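Putative regulatory protein (Streptomyces coelicolor A3, PDB 2PZ9) is a putative TetR-family transcriptional regulator that probably binds DNA through an N-terminal helix-turn-helix motif. Local coordinates at the interface of chains A and B. Coordinates in Å, arbitrary orientation; residue numbers count along the deposited sequence, not the author numbering. Chains: chain A/B, Putative regulatory protein.

The interface of chains A and B. Residues chain A 125-127; chain B 119, 123.
A:Leu126 pushes its side chain into the angle between B:Arg119 and B:Trp123, which stand one turn apart on the same helix of the partner chain. Its CB lies over one face of the indole, toward the rim of the six-membered ring, with CB 3.9 Å from B:Trp123 CZ2; the broad ring suits its place as a flat apolar wall. Its branch end turns to the arginine: CD2 rests on one face of the guanidinium, 3.8 Å from B:Arg119 CZ. A branched aliphatic residue suits this place because it can cover two flat groups at once. With CG anti to the carbonyl carbon (chi1 -65°), the leucine holds its branch between them, and 62 Å² of it is hidden by chain B.

The arginine slides past the leucine in the opposite direction and delivers NH2 to the leucine's own backbone, donating a hydrogen bond of 2.8 Å from B:Arg119 NH2 to A:Leu126 O. The donor approaches in the carbonyl plane, on a lone pair, although the C=O...N angle of 104° is well bent; the oxygen also lies somewhat out of the guanidinium plane. Bends at chi2 and chi3 turn the long chain toward this carbonyl near the helix end, where a long, flat donor can serve carbon and oxygen together. Without the guanidinium, as with an alanine at B:Arg119, A:Leu126 O would probably lose this donor and CD2 the flat face it rests on, keeping the indole nearby.

Around this packed centre the contact thins out. A:Glu127 comes no nearer than 4.3 Å, from its CG to B:Trp123 CH2, and its carboxylate points away, as suits a charged residue beside an apolar ring. A:Arg125 buries little: its carbonyl O lies in plane at the guanidinium edge, while its long charged side chain, apt for this margin, heads away from B:Arg119 and B:Trp123.

Both sides belong to helix 115-127 of the TetR-like C-terminal, regulatory region; chain A offers its last turn, chain B its earlier and middle turns. The patch and its twin form part of a two-fold interface, plausibly the dimer usual for TetR-type regulators.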
loop_
_atom_site.group_PDB
_atom_site.type_symbol
_atom_site.label_atom_id
_atom_site.label_comp_id
_atom_site.label_asym_id
_atom_site.label_seq_id
_atom_site.Cartn_x
_atom_site.Cartn_y
_atom_site.Cartn_z
ATOM N N ARG A 125 -5.230 -4.745 7.937
ATOM C CA ARG A 125 -6.100 -4.745 6.755
ATOM C C ARG A 125 -6.276 -6.161 6.229
ATOM O O ARG A 125 -7.398 -6.618 6.012
ATOM C CB ARG A 125 -5.561 -3.834 5.664
ATOM C CG ARG A 125 -5.170 -2.484 6.198
ATOM C CD ARG A 125 -5.130 -1.458 5.130
ATOM N NE ARG A 125 -4.228 -0.380 5.522
ATOM C CZ ARG A 125 -4.161 0.813 4.933
ATOM N NH1 ARG A 125 -4.960 1.116 3.916
ATOM N NH2 ARG A 125 -3.295 1.714 5.384
ATOM N N LEU A 126 -5.150 -6.857 6.092
ATOM C CA LEU A 126 -5.099 -8.244 5.648
ATOM C C LEU A 126 -5.641 -9.273 6.636
ATOM O O LEU A 126 -6.332 -10.209 6.243
ATOM C CB LEU A 126 -3.662 -8.625 5.300
ATOM C CG LEU A 126 -3.004 -7.906 4.119
ATOM C CD1 LEU A 126 -1.506 -8.042 4.259
ATOM C CD2 LEU A 126 -3.473 -8.428 2.755
ATOM N N GLU A 127 -5.306 -9.128 7.911
ATOM C CA GLU A 127 -5.717 -10.136 8.887
ATOM C C GLU A 127 -7.221 -10.049 9.269
ATOM O O GLU A 127 -7.856 -11.075 9.475
ATOM C CB GLU A 127 -4.806 -10.133 10.120
ATOM C CG GLU A 127 -3.370 -10.464 9.831
ATOM C CD GLU A 127 -2.647 -11.054 11.023
ATOM O OE1 GLU A 127 -3.213 -11.977 11.644
ATOM O OE2 GLU A 127 -1.511 -10.623 11.339
ATOM N N ARG B 119 -3.274 -8.736 -2.586
ATOM C CA ARG B 119 -3.226 -9.364 -1.257
ATOM C C ARG B 119 -2.010 -10.241 -1.156
ATOM O O ARG B 119 -1.262 -10.192 -0.184
ATOM C CB ARG B 119 -4.410 -10.285 -1.040
ATOM C CG ARG B 119 -5.737 -9.642 -0.908
ATOM C CD ARG B 119 -6.520 -10.471 0.066
ATOM N NE ARG B 119 -6.673 -9.760 1.330
ATOM C CZ ARG B 119 -6.768 -10.313 2.541
ATOM N NH1 ARG B 119 -6.694 -11.628 2.725
ATOM N NH2 ARG B 119 -6.930 -9.523 3.592
ATOM N N TRP B 123 1.085 -9.763 1.506
ATOM C CA TRP B 123 1.458 -10.762 2.490
ATOM C C TRP B 123 2.953 -11.018 2.454
ATOM O O TRP B 123 3.595 -11.111 3.493
ATOM C CB TRP B 123 0.772 -12.060 2.189
ATOM C CG TRP B 123 -0.630 -12.131 2.574
ATOM C CD1 TRP B 123 -1.702 -12.142 1.734
ATOM C CD2 TRP B 123 -1.158 -12.264 3.906
ATOM N NE1 TRP B 123 -2.872 -12.271 2.457
ATOM C CE2 TRP B 123 -2.568 -12.355 3.791
ATOM C CE3 TRP B 123 -0.581 -12.324 5.183
ATOM C CZ2 TRP B 123 -3.405 -12.495 4.902
ATOM C CZ3 TRP B 123 -1.415 -12.465 6.286
ATOM C CH2 TRP B 123 -2.812 -12.543 6.134
#